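Local coordinates for Pbp related beta-lactamase (Pyrococcus abyssi, PDB 2QMI), which probably cleaves peptides as a self-compartmentalizing serine peptidase of the penicillin-binding protein and beta-lactamase family, assembled as an octamer, at residues I22-I27 with V323-N328; M308-I313 with Y332-I337; K5-I10 with Y34-G39; P51-G56 with D209-Y214; K319-A324 with Y340-L345. All coordinates share one frame; numbering follows the deposited sequence.

Contact 1 of 5, residues I22-I27 with V323-N328; sequences ISISII and VAVLEN
Strands 21-28 and 321-327 are antiparallel neighbours in the main sheet of the penicillin-binding protein/beta-lactamase fold, joining the start of the fold to its last strand. S23 faces L326 and S25 faces A324 as hydrogen-bonded pairs. S23 N gives to L326 O at 3.0 Å and L326 N returns to S23 O at 2.9 Å; S25 N and A324 O, then A324 N and S25 O, repeat the pattern. The non-hydrogen-bonded pairs I22-E327, I24-V325 and I26-V323 put their side chains on the face covered by helix 334-345. There I24 lies beside V325, both pointing the same way, with I24 CG1 3.8 Å from V325 CG2. I24 CG1 stands anti to the backbone N (chi1 -179°), and CD1 beyond it meets V323 CG1 at 3.9 Å. The other face, carrying S23, S25, A324 and L326, is packed by helix 241-252. Its two buried hydroxyls are satisfied outside the pair of strands: S23 OG bonds to T50 O and Y55 OH, S25 OG to V241 O. At the end of the ladder the extended chain of E327 crosses I22, E327 CG lying 3.7 Å from I22 CG1.

Contact 2 of 5, residues M308-I313 with Y332-I337; sequences MYTGYI and YPPSYI
T310 OG1 lies 3.2 Å from P334 CG and 3.6 Å from P334 CD, so the hydroxyl rests against the proline ring while its hydrogen bond goes elsewhere, to S329 O in the loop before the helix. A chi1 of 65° sets OG1 between the backbone N and the carbonyl carbon of T310, on the side where the proline stands; the two side chains cross at about a right angle. No hydrogen bond links M308-I313 to Y332-I337, and the contact is van der Waals packing. P334 CB continues along the strand backbone, 3.9 Å from G311 CA, and then meets Y312 CB at 4.0 Å. P334 also touches V325 and E327 of the adjacent strand 321-327. In the fold, this is where helix 334-345, the last helix of the penicillin-binding protein/beta-lactamase domain, starts against its main antiparallel sheet: P333 is the N-cap residue and P334 opens the first turn. S335, one residue on, lies under the Y312 ring. Its CB sits over one face in a CH-pi contact, 3.8 Å from the ring centroid and 19° off the normal, displaced toward the rim, with CD1 as the nearest ring atom at 3.6 Å. Y312 CG is anti to the backbone N (chi1 -175°), and the ring beyond it also touches A338 and M339 farther along the helix, and L299 and S303 of strand 297-305. Its hydroxyl makes a weak hydrogen bond to Y291 OH.

Contact 3 of 5, residues K5-I10 with Y34-G39; sequences KLESFI and YAKGFG
Y34 reaches helix 3-16 with its hydroxyl: Y34 OH donates to E7 OE2 at 2.8 Å. The carboxylate oxygen lies at the ring edge, in plane, and accepts through its anti lone pair, the carboxylate and ring planes being 48° apart. On the same ring, Y34 CE2 touches L6 CD2 at 4.0 Å. Two residues on, K36 brings NZ to the syn lone pair of the same E7 OE2, a salt bridge of 2.7 Å. The K36 side chain is bent at chi3 (-68°), which places CE, and crosses the E7 side chain at about a right angle. One oxygen thus takes two donors, while E7 OE1 accepts from a water that is only weakly bonded to K36 NZ. Here the N-terminal helix of the penicillin-binding protein/beta-lactamase fold packs on strand 31-38, an outermost strand of the main sheet, their segment axes 24° from parallel. At F38 the contact turns apolar. I10 CG2 stands over the centre of its ring, 3.9 Å from the centroid, and E7 CB lies at the ring edge, 4.2 Å from F38 CE1. A141 of a neighbouring subunit packs on E7, and E138 of that subunit on F38.

Contact 4 of 5, residues P51-G56 with D209-Y214; sequences PETIYG and DVAMGY
D209 and T53 make the close-packed end of this contact: D209 OD1 lies 2.9 Å from T53 CB, while its 3.4 Å distance to T53 OG1 has an angle too poor for a hydrogen bond. The carboxylate is held from outside the two segments, OD1 by a salt bridge to R41 NE and OD2 by a hydrogen bond to T50 OG1. T50 OG1 also lies within hydrogen-bonding reach of E52 OE1 and T53 N, bringing the two carboxylates to one hydroxyl. D209 CG is anti to the backbone N (chi1 -167°), which brings CG close to the T53 backbone. Next to it the backbones form a single bridge between I54 and V210, just ahead of the short strands 55-56 and 213-216 of the penicillin-binding protein/beta-lactamase domain, outside its main sheet. I54 N bonds to D209 O at 3.0 Å, and A211 N to I54 O at 3.0 Å, the latter almost straight at 177°. V210 points its CB away from the 51-56 segment, yet its CG1 lies 3.7 Å from I54 O. A211 CB sits over one face of the Y55 ring, offset toward its rim and 4.0 Å from CE1. The looser side is that of E52. E52 CB is 3.8 Å from D209 OD2, and the E52 OE1 and D209 OD2 oxygens are 4.5 Å apart, a like-charge pair whose repulsion the salt bridge of D209 to R41 may ease.

Contact 5 of 5, residues K319-A324 with Y340-L345; sequences KKIGVA and YALALL
The hydrophobic layer between the main sheet and the last helix of the penicillin-binding protein/beta-lactamase domain holds this contact, in which strand 321-327 meets the last turns of helix 334-345. V323 and L342 carry it: V323 CG2 lies 3.3 Å from L342 CD2, tighter than usual van der Waals contact, and 3.6 Å from L342 CG. The two side chains slide past each other in opposite directions. V323 CG2, placed anti to the carbonyl carbon, also reaches A341 CB at 4.3 Å. Two residues earlier in the strand, I321 directs its CB toward the helix, and CD1 comes within 4.4 Å of L342 CD2 and 4.5 Å of L345 CB. L342 CD2 therefore lies near both strand residues, and G322 between them brings its CA to 4.4 Å of the same methyl. No hydrogen bond crosses the contact. The strand starts with a G1 beta bulge, in which K320 and I321 both face I316. L345 also packs on I26 of strand 21-28, the neighbour in the sheet, and on its far flank the helix meets helix 3-16, with L344 touching K5 and L6. Helix and strand segments run nearly antiparallel, at 157°, the packing of the last helix of the beta-lactamase-like domain on its antiparallel sheet.

How the contacts relate
Contacts 1, 2 and 5 are buried. Contacts 1 and 5 share strand 321-327; contact 2 uses its neighbour 310-316. Contact 1 pairs strands through backbone hydrogen bonds, whereas contacts 2 and 5 lay the start and end of helix 334-345 on the same sheet without a hydrogen bond between the segments. Backbone bonds from V325 N to Y312 O and from E327 N to T310 O join contacts 1 and 2. Contact 3, at the sheet's edge and partly buried, adds a salt bridge and borders a neighbouring subunit; its helix meets that of contact 5 where F9 stacks on Y340. Contact 4, also partly buried, is a single backbone bridge, mostly between loops, outside the main sheet, its polar side chains held by residues beyond its segments.

Contact 1 of 5, residues I22-I27 with V323-N328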
# COMPACT_ATOMS: atom_id res chain seq x y z
N ILE A 22 7.33 -33.94 18.37
CA ILE A 22 8.01 -34.07 19.66
C ILE A 22 8.29 -35.53 20.02
O ILE A 22 7.52 -36.42 19.67
CB ILE A 22 7.14 -33.46 20.80
CG1 ILE A 22 7.31 -31.94 20.84
CG2 ILE A 22 7.50 -34.09 22.14
CD1 ILE A 22 6.48 -31.24 21.92
N SER A 23 9.40 -35.77 20.71
CA SER A 23 9.75 -37.12 21.15
C SER A 23 10.06 -37.08 22.63
O SER A 23 10.58 -36.09 23.14
CB SER A 23 10.97 -37.64 20.38
OG SER A 23 10.59 -38.08 19.09
N ILE A 24 9.75 -38.17 23.33
CA ILE A 24 10.01 -38.24 24.76
C ILE A 24 10.26 -39.68 25.23
O ILE A 24 9.62 -40.62 24.76
CB ILE A 24 8.83 -37.65 25.58
CG1 ILE A 24 9.12 -37.71 27.08
CG2 ILE A 24 7.55 -38.40 25.25
CD1 ILE A 24 8.04 -37.08 27.96
N SER A 25 11.20 -39.84 26.15
CA SER A 25 11.49 -41.16 26.71
C SER A 25 11.53 -40.99 28.23
O SER A 25 11.95 -39.95 28.73
CB SER A 25 12.82 -41.71 26.18
OG SER A 25 13.91 -40.88 26.53
N ILE A 26 11.06 -42.00 28.95
CA ILE A 26 11.04 -41.94 30.41
C ILE A 26 11.79 -43.11 31.04
O ILE A 26 11.61 -44.26 30.63
CB ILE A 26 9.60 -41.96 30.97
CG1 ILE A 26 8.76 -40.87 30.32
CG2 ILE A 26 9.63 -41.72 32.48
CD1 ILE A 26 7.35 -40.80 30.87
N ILE A 27 12.61 -42.80 32.04
CA ILE A 27 13.39 -43.81 32.74
C ILE A 27 12.93 -43.98 34.18
O ILE A 27 12.92 -43.01 34.96
CB ILE A 27 14.89 -43.43 32.81
CG1 ILE A 27 15.39 -42.97 31.45
CG2 ILE A 27 15.69 -44.63 33.29
CD1 ILE A 27 16.81 -42.48 31.49
N VAL A 323 14.02 -37.92 32.46
CA VAL A 323 13.22 -37.67 31.27
C VAL A 323 13.99 -36.93 30.17
O VAL A 323 14.76 -36.00 30.44
CB VAL A 323 11.96 -36.85 31.60
CG1 VAL A 323 11.04 -36.78 30.38
CG2 VAL A 323 11.23 -37.46 32.79
N ALA A 324 13.77 -37.35 28.94
CA ALA A 324 14.40 -36.73 27.79
C ALA A 324 13.28 -36.32 26.83
O ALA A 324 12.41 -37.13 26.51
CB ALA A 324 15.35 -37.70 27.11
N VAL A 325 13.31 -35.06 26.41
CA VAL A 325 12.33 -34.51 25.48
C VAL A 325 13.02 -33.73 24.35
O VAL A 325 13.84 -32.84 24.60
CB VAL A 325 11.35 -33.55 26.19
CG1 VAL A 325 10.33 -32.99 25.19
CG2 VAL A 325 10.64 -34.27 27.32
N LEU A 326 12.71 -34.08 23.11
CA LEU A 326 13.28 -33.40 21.95
C LEU A 326 12.15 -32.77 21.14
O LEU A 326 11.06 -33.33 21.05
CB LEU A 326 14.09 -34.38 21.10
CG LEU A 326 15.37 -34.88 21.77
CD1 LEU A 326 16.15 -35.78 20.83
CD2 LEU A 326 16.22 -33.68 22.19
N GLU A 327 12.42 -31.61 20.55
CA GLU A 327 11.40 -30.90 19.79
C GLU A 327 11.87 -30.29 18.47
O GLU A 327 12.97 -29.75 18.36
CB GLU A 327 10.79 -29.80 20.67
CG GLU A 327 9.55 -29.16 20.08
CD GLU A 327 8.98 -28.08 21.00
OE1 GLU A 327 8.85 -28.36 22.21
OE2 GLU A 327 8.66 -26.98 20.49
N ASN A 328 10.98 -30.38 17.48
CA ASN A 328 11.15 -29.91 16.11
C ASN A 328 11.06 -28.40 15.91
O ASN A 328 10.88 -27.94 14.78
CB ASN A 328 10.08 -30.57 15.24
CG ASN A 328 10.66 -31.22 14.03
OD1 ASN A 328 11.87 -31.35 13.92
ND2 ASN A 328 9.80 -31.66 13.11

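Contact 2 of 5, residues M308-I313 with Y332-I337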
# COMPACT_ATOMS: atom_id res chain seq x y z
N MET A 308 15.93 -23.88 15.47
CA MET A 308 14.93 -24.74 14.84
C MET A 308 14.75 -26.09 15.55
O MET A 308 13.89 -26.87 15.17
CB MET A 308 15.27 -24.97 13.36
CG MET A 308 16.40 -25.95 13.10
SD MET A 308 18.03 -25.28 13.42
CE MET A 308 18.23 -25.66 15.00
N TYR A 309 15.58 -26.37 16.56
CA TYR A 309 15.48 -27.61 17.34
C TYR A 309 15.71 -27.20 18.79
O TYR A 309 16.52 -26.32 19.06
CB TYR A 309 16.58 -28.63 16.98
CG TYR A 309 16.58 -29.21 15.59
CD1 TYR A 309 15.60 -30.12 15.17
CD2 TYR A 309 17.59 -28.87 14.69
CE1 TYR A 309 15.64 -30.68 13.88
CE2 TYR A 309 17.64 -29.42 13.41
CZ TYR A 309 16.67 -30.32 13.01
OH TYR A 309 16.75 -30.83 11.73
N THR A 310 15.00 -27.84 19.72
CA THR A 310 15.19 -27.57 21.15
C THR A 310 15.05 -28.88 21.91
O THR A 310 14.51 -29.85 21.39
CB THR A 310 14.15 -26.55 21.72
OG1 THR A 310 12.83 -27.11 21.65
CG2 THR A 310 14.19 -25.24 20.95
N GLY A 311 15.56 -28.92 23.14
CA GLY A 311 15.47 -30.14 23.91
C GLY A 311 15.75 -29.95 25.39
O GLY A 311 16.09 -28.85 25.83
N TYR A 312 15.59 -31.03 26.15
CA TYR A 312 15.83 -31.01 27.58
C TYR A 312 15.99 -32.43 28.12
O TYR A 312 15.33 -33.36 27.65
CB TYR A 312 14.67 -30.34 28.32
CG TYR A 312 14.90 -30.17 29.80
CD1 TYR A 312 15.67 -29.11 30.28
CD2 TYR A 312 14.37 -31.08 30.72
CE1 TYR A 312 15.90 -28.95 31.64
CE2 TYR A 312 14.60 -30.93 32.08
CZ TYR A 312 15.37 -29.87 32.54
OH TYR A 312 15.59 -29.71 33.89
N ILE A 313 16.88 -32.59 29.08
CA ILE A 313 17.09 -33.88 29.72
C ILE A 313 17.17 -33.54 31.20
O ILE A 313 17.65 -32.48 31.57
CB ILE A 313 18.42 -34.60 29.29
CG1 ILE A 313 19.63 -33.81 29.77
CG2 ILE A 313 18.43 -34.81 27.78
CD1 ILE A 313 20.94 -34.56 29.61
N TYR A 332 7.13 -24.72 22.17
CA TYR A 332 6.83 -24.94 23.58
C TYR A 332 8.06 -25.52 24.28
O TYR A 332 8.65 -26.50 23.82
CB TYR A 332 5.65 -25.89 23.73
CG TYR A 332 5.09 -25.92 25.12
CD1 TYR A 332 4.46 -24.79 25.66
CD2 TYR A 332 5.24 -27.04 25.93
CE1 TYR A 332 3.98 -24.79 26.97
CE2 TYR A 332 4.77 -27.05 27.24
CZ TYR A 332 4.15 -25.93 27.76
OH TYR A 332 3.71 -25.94 29.07
N PRO A 333 8.47 -24.92 25.41
CA PRO A 333 9.64 -25.37 26.17
C PRO A 333 9.66 -26.85 26.54
O PRO A 333 8.82 -27.32 27.31
CB PRO A 333 9.61 -24.48 27.42
CG PRO A 333 8.86 -23.26 26.96
CD PRO A 333 7.76 -23.85 26.13
N PRO A 334 10.63 -27.60 25.99
CA PRO A 334 10.73 -29.04 26.29
C PRO A 334 10.86 -29.29 27.79
O PRO A 334 10.35 -30.29 28.31
CB PRO A 334 11.99 -29.45 25.53
CG PRO A 334 12.00 -28.51 24.36
CD PRO A 334 11.64 -27.20 25.01
N SER A 335 11.53 -28.38 28.49
CA SER A 335 11.72 -28.51 29.93
C SER A 335 10.37 -28.60 30.65
O SER A 335 10.21 -29.40 31.57
CB SER A 335 12.53 -27.34 30.48
OG SER A 335 11.78 -26.14 30.42
N TYR A 336 9.41 -27.80 30.20
CA TYR A 336 8.07 -27.79 30.79
C TYR A 336 7.42 -29.16 30.63
O TYR A 336 6.81 -29.68 31.57
CB TYR A 336 7.22 -26.71 30.12
CG TYR A 336 7.62 -25.29 30.47
CD1 TYR A 336 8.76 -25.05 31.24
CD2 TYR A 336 6.87 -24.20 30.05
CE1 TYR A 336 9.14 -23.76 31.57
CE2 TYR A 336 7.24 -22.90 30.37
CZ TYR A 336 8.37 -22.69 31.13
OH TYR A 336 8.74 -21.41 31.48
N ILE A 337 7.57 -29.75 29.45
CA ILE A 337 7.02 -31.07 29.19
C ILE A 337 7.74 -32.09 30.08
O ILE A 337 7.11 -32.93 30.73
CB ILE A 337 7.21 -31.46 27.71
CG1 ILE A 337 6.39 -30.50 26.83
CG2 ILE A 337 6.79 -32.91 27.48
CD1 ILE A 337 6.44 -30.80 25.35

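Contact 3 of 5, residues K5-I10 with Y34-G39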
# COMPACT_ATOMS: atom_id res chain seq x y z
N LYS A 5 -3.22 -38.64 30.81
CA LYS A 5 -3.08 -37.26 31.23
C LYS A 5 -1.86 -36.62 30.53
O LYS A 5 -1.92 -35.48 30.06
CB LYS A 5 -2.93 -37.23 32.76
CG LYS A 5 -2.88 -35.87 33.42
CD LYS A 5 -2.93 -36.06 34.95
CE LYS A 5 -2.63 -34.78 35.73
NZ LYS A 5 -3.66 -33.74 35.57
N LEU A 6 -0.76 -37.37 30.45
CA LEU A 6 0.44 -36.84 29.81
C LEU A 6 0.29 -36.62 28.30
O LEU A 6 0.60 -35.55 27.79
CB LEU A 6 1.63 -37.77 30.07
CG LEU A 6 2.94 -37.34 29.38
CD1 LEU A 6 3.34 -35.97 29.86
CD2 LEU A 6 4.03 -38.35 29.68
N GLU A 7 -0.19 -37.64 27.60
CA GLU A 7 -0.37 -37.53 26.15
C GLU A 7 -1.38 -36.43 25.81
O GLU A 7 -1.18 -35.65 24.88
CB GLU A 7 -0.83 -38.87 25.58
CG GLU A 7 0.01 -40.05 26.06
CD GLU A 7 -0.14 -41.29 25.20
OE1 GLU A 7 -1.28 -41.61 24.79
OE2 GLU A 7 0.88 -41.96 24.94
N SER A 8 -2.46 -36.38 26.58
CA SER A 8 -3.50 -35.37 26.39
C SER A 8 -2.84 -33.99 26.45
O SER A 8 -3.02 -33.15 25.57
CB SER A 8 -4.56 -35.50 27.49
OG SER A 8 -5.75 -34.82 27.14
N PHE A 9 -2.07 -33.78 27.51
CA PHE A 9 -1.37 -32.52 27.72
C PHE A 9 -0.47 -32.17 26.54
O PHE A 9 -0.51 -31.05 26.02
CB PHE A 9 -0.52 -32.62 29.00
CG PHE A 9 0.49 -31.51 29.15
CD1 PHE A 9 0.09 -30.23 29.48
CD2 PHE A 9 1.85 -31.77 28.96
CE1 PHE A 9 1.03 -29.21 29.63
CE2 PHE A 9 2.79 -30.77 29.11
CZ PHE A 9 2.38 -29.48 29.45
N ILE A 10 0.34 -33.14 26.13
CA ILE A 10 1.27 -32.96 25.02
C ILE A 10 0.61 -32.55 23.71
O ILE A 10 1.07 -31.61 23.05
CB ILE A 10 2.12 -34.23 24.81
CG1 ILE A 10 3.04 -34.43 26.03
CG2 ILE A 10 2.92 -34.14 23.52
CD1 ILE A 10 3.76 -35.77 26.05
N TYR A 34 8.73 -45.91 29.00
CA TYR A 34 7.80 -45.19 28.13
C TYR A 34 8.57 -44.33 27.13
O TYR A 34 9.39 -43.50 27.52
CB TYR A 34 6.89 -44.30 28.97
CG TYR A 34 5.95 -43.45 28.15
CD1 TYR A 34 4.85 -44.01 27.49
CD2 TYR A 34 6.15 -42.07 28.04
CE1 TYR A 34 3.98 -43.22 26.74
CE2 TYR A 34 5.28 -41.27 27.29
CZ TYR A 34 4.20 -41.85 26.64
OH TYR A 34 3.33 -41.06 25.92
N ALA A 35 8.30 -44.55 25.85
CA ALA A 35 8.95 -43.81 24.78
C ALA A 35 7.90 -43.59 23.71
O ALA A 35 7.19 -44.52 23.33
CB ALA A 35 10.13 -44.60 24.22
N LYS A 36 7.80 -42.36 23.22
CA LYS A 36 6.80 -42.08 22.21
C LYS A 36 7.10 -40.80 21.44
O LYS A 36 7.76 -39.89 21.96
CB LYS A 36 5.42 -41.99 22.88
CG LYS A 36 4.24 -41.97 21.92
CD LYS A 36 2.94 -42.34 22.65
CE LYS A 36 2.93 -43.81 23.08
NZ LYS A 36 1.64 -44.24 23.72
N GLY A 37 6.62 -40.76 20.21
CA GLY A 37 6.80 -39.60 19.36
C GLY A 37 5.43 -39.03 19.05
O GLY A 37 4.44 -39.77 19.04
N PHE A 38 5.36 -37.72 18.81
CA PHE A 38 4.10 -37.04 18.50
C PHE A 38 4.29 -36.08 17.33
O PHE A 38 5.36 -35.49 17.17
CB PHE A 38 3.62 -36.22 19.70
CG PHE A 38 3.39 -37.03 20.94
CD1 PHE A 38 2.09 -37.37 21.33
CD2 PHE A 38 4.46 -37.45 21.72
CE1 PHE A 38 1.87 -38.12 22.48
CE2 PHE A 38 4.25 -38.20 22.87
CZ PHE A 38 2.95 -38.54 23.25
N GLY A 39 3.25 -35.93 16.52
CA GLY A 39 3.34 -35.03 15.39
C GLY A 39 4.24 -35.52 14.27
O GLY A 39 4.57 -36.70 14.18
O HOH W 1 -1.73 -43.90 22.90

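Contact 4 of 5, residues P51-G56 with D209-Y214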
# COMPACT_ATOMS: atom_id res chain seq x y z
N PRO A 51 10.07 -42.45 18.71
CA PRO A 51 11.09 -42.51 19.76
C PRO A 51 12.50 -42.45 19.17
O PRO A 51 13.42 -41.93 19.80
CB PRO A 51 10.81 -43.86 20.42
CG PRO A 51 9.35 -44.02 20.25
CD PRO A 51 9.12 -43.57 18.84
N GLU A 52 12.63 -42.98 17.95
CA GLU A 52 13.91 -43.04 17.24
C GLU A 52 14.34 -41.75 16.52
O GLU A 52 15.54 -41.48 16.42
CB GLU A 52 13.87 -44.17 16.19
CG GLU A 52 13.60 -45.60 16.70
CD GLU A 52 12.14 -45.83 17.13
OE1 GLU A 52 11.27 -44.99 16.81
OE2 GLU A 52 11.87 -46.87 17.79
N THR A 53 13.40 -40.96 16.02
CA THR A 53 13.73 -39.73 15.29
C THR A 53 14.85 -38.89 15.93
O THR A 53 14.91 -38.71 17.14
CB THR A 53 12.47 -38.84 15.05
OG1 THR A 53 12.85 -37.60 14.42
CG2 THR A 53 11.78 -38.54 16.34
N ILE A 54 15.74 -38.40 15.08
CA ILE A 54 16.87 -37.61 15.51
C ILE A 54 16.66 -36.10 15.39
O ILE A 54 16.20 -35.60 14.37
CB ILE A 54 18.13 -38.05 14.72
CG1 ILE A 54 18.65 -39.37 15.30
CG2 ILE A 54 19.19 -36.96 14.75
CD1 ILE A 54 19.77 -39.99 14.52
N TYR A 55 17.00 -35.39 16.47
CA TYR A 55 16.88 -33.93 16.54
C TYR A 55 18.20 -33.36 17.02
O TYR A 55 19.06 -34.10 17.50
CB TYR A 55 15.83 -33.49 17.57
CG TYR A 55 14.45 -34.08 17.45
CD1 TYR A 55 13.36 -33.28 17.09
CD2 TYR A 55 14.20 -35.41 17.80
CE1 TYR A 55 12.06 -33.79 17.08
CE2 TYR A 55 12.91 -35.93 17.80
CZ TYR A 55 11.84 -35.12 17.44
OH TYR A 55 10.57 -35.64 17.44
N GLY A 56 18.35 -32.05 16.91
CA GLY A 56 19.55 -31.41 17.42
C GLY A 56 19.27 -31.25 18.90
O GLY A 56 18.11 -31.05 19.28
N ASP A 209 15.64 -41.78 9.90
CA ASP A 209 14.64 -41.17 10.77
C ASP A 209 15.23 -39.91 11.43
O ASP A 209 15.73 -39.95 12.56
CB ASP A 209 14.19 -42.16 11.85
CG ASP A 209 12.93 -41.70 12.58
OD1 ASP A 209 12.68 -40.47 12.63
OD2 ASP A 209 12.20 -42.56 13.12
N VAL A 210 15.16 -38.80 10.71
CA VAL A 210 15.69 -37.52 11.17
C VAL A 210 14.62 -36.46 10.94
O VAL A 210 13.96 -36.45 9.90
CB VAL A 210 16.97 -37.13 10.37
CG1 VAL A 210 17.54 -35.81 10.89
CG2 VAL A 210 18.01 -38.24 10.49
N ALA A 211 14.46 -35.57 11.91
CA ALA A 211 13.46 -34.52 11.79
C ALA A 211 14.02 -33.24 11.20
O ALA A 211 15.16 -32.84 11.46
CB ALA A 211 12.85 -34.23 13.16
N MET A 212 13.19 -32.59 10.38
CA MET A 212 13.55 -31.33 9.76
C MET A 212 13.29 -30.26 10.83
O MET A 212 12.37 -30.40 11.63
CB MET A 212 12.65 -31.08 8.54
CG MET A 212 12.73 -29.67 7.95
SD MET A 212 14.41 -29.16 7.54
CE MET A 212 14.72 -30.15 6.07
N GLY A 213 14.12 -29.22 10.86
CA GLY A 213 13.92 -28.17 11.83
C GLY A 213 12.81 -27.23 11.36
O GLY A 213 12.47 -27.23 10.17
N TYR A 214 12.26 -26.45 12.28
CA TYR A 214 11.20 -25.49 11.94
C TYR A 214 11.26 -24.21 12.77
O TYR A 214 11.52 -24.23 13.98
CB TYR A 214 9.81 -26.14 12.10
CG TYR A 214 9.51 -27.17 11.03
CD1 TYR A 214 9.10 -26.78 9.75
CD2 TYR A 214 9.68 -28.53 11.28
CE1 TYR A 214 8.87 -27.72 8.76
CE2 TYR A 214 9.46 -29.47 10.30
CZ TYR A 214 9.05 -29.07 9.04
OH TYR A 214 8.86 -30.02 8.06

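Contact 5 of 5, residues K319-A324 with Y340-L345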
# COMPACT_ATOMS: atom_id res chain seq x y z
N LYS A 319 15.31 -40.59 43.36
CA LYS A 319 14.16 -41.41 43.01
C LYS A 319 14.42 -42.27 41.79
O LYS A 319 13.55 -43.00 41.33
CB LYS A 319 12.94 -40.51 42.74
CG LYS A 319 12.38 -39.82 43.99
CD LYS A 319 11.72 -40.84 44.93
CE LYS A 319 11.19 -40.18 46.20
NZ LYS A 319 12.28 -39.58 47.04
N LYS A 320 15.64 -42.16 41.26
CA LYS A 320 16.05 -42.92 40.08
C LYS A 320 15.15 -42.75 38.87
O LYS A 320 14.84 -43.71 38.16
CB LYS A 320 16.20 -44.39 40.43
CG LYS A 320 17.49 -44.68 41.19
CD LYS A 320 17.66 -46.16 41.47
CE LYS A 320 16.58 -46.66 42.43
NZ LYS A 320 16.77 -48.11 42.73
N ILE A 321 14.74 -41.52 38.61
CA ILE A 321 13.89 -41.23 37.46
C ILE A 321 14.57 -40.20 36.56
O ILE A 321 15.46 -39.46 37.01
CB ILE A 321 12.50 -40.70 37.93
CG1 ILE A 321 12.69 -39.64 39.02
CG2 ILE A 321 11.65 -41.87 38.45
CD1 ILE A 321 11.40 -39.00 39.50
N GLY A 322 14.18 -40.16 35.30
CA GLY A 322 14.78 -39.22 34.37
C GLY A 322 13.92 -39.07 33.13
O GLY A 322 13.18 -39.98 32.79
N VAL A 323 14.02 -37.92 32.46
CA VAL A 323 13.22 -37.67 31.27
C VAL A 323 13.99 -36.93 30.17
O VAL A 323 14.76 -36.00 30.44
CB VAL A 323 11.96 -36.85 31.60
CG1 VAL A 323 11.04 -36.78 30.38
CG2 VAL A 323 11.23 -37.46 32.79
N ALA A 324 13.77 -37.35 28.94
CA ALA A 324 14.40 -36.73 27.79
C ALA A 324 13.28 -36.32 26.83
O ALA A 324 12.41 -37.13 26.51
CB ALA A 324 15.35 -37.70 27.11
N TYR A 340 6.58 -31.89 33.64
CA TYR A 340 5.21 -32.35 33.78
C TYR A 340 5.24 -33.87 34.01
O TYR A 340 4.52 -34.40 34.86
CB TYR A 340 4.42 -32.04 32.50
CG TYR A 340 2.91 -32.16 32.62
CD1 TYR A 340 2.13 -31.05 32.89
CD2 TYR A 340 2.27 -33.39 32.43
CE1 TYR A 340 0.73 -31.14 32.97
CE2 TYR A 340 0.88 -33.50 32.50
CZ TYR A 340 0.12 -32.37 32.77
OH TYR A 340 -1.25 -32.45 32.80
N ALA A 341 6.07 -34.57 33.23
CA ALA A 341 6.19 -36.01 33.36
C ALA A 341 6.84 -36.36 34.71
O ALA A 341 6.35 -37.22 35.44
CB ALA A 341 7.03 -36.57 32.20
N LEU A 342 7.94 -35.68 35.04
CA LEU A 342 8.62 -35.92 36.30
C LEU A 342 7.66 -35.78 37.48
O LEU A 342 7.66 -36.60 38.39
CB LEU A 342 9.80 -34.96 36.47
CG LEU A 342 10.98 -35.21 35.54
CD1 LEU A 342 11.94 -34.04 35.58
CD2 LEU A 342 11.67 -36.50 35.94
N ALA A 343 6.82 -34.74 37.45
CA ALA A 343 5.85 -34.51 38.51
C ALA A 343 4.89 -35.70 38.64
O ALA A 343 4.61 -36.16 39.75
CB ALA A 343 5.05 -33.25 38.22
N LEU A 344 4.39 -36.19 37.51
CA LEU A 344 3.48 -37.33 37.52
C LEU A 344 4.15 -38.53 38.17
O LEU A 344 3.57 -39.19 39.04
CB LEU A 344 3.07 -37.67 36.09
CG LEU A 344 2.20 -36.62 35.40
CD1 LEU A 344 1.95 -37.04 33.95
CD2 LEU A 344 0.88 -36.48 36.15
N LEU A 345 5.38 -38.82 37.74
CA LEU A 345 6.16 -39.93 38.27
C LEU A 345 6.41 -39.78 39.77
O LEU A 345 6.54 -40.77 40.49
CB LEU A 345 7.50 -40.03 37.54
CG LEU A 345 7.46 -40.52 36.09
CD1 LEU A 345 8.78 -40.21 35.41
CD2 LEU A 345 7.18 -42.01 36.08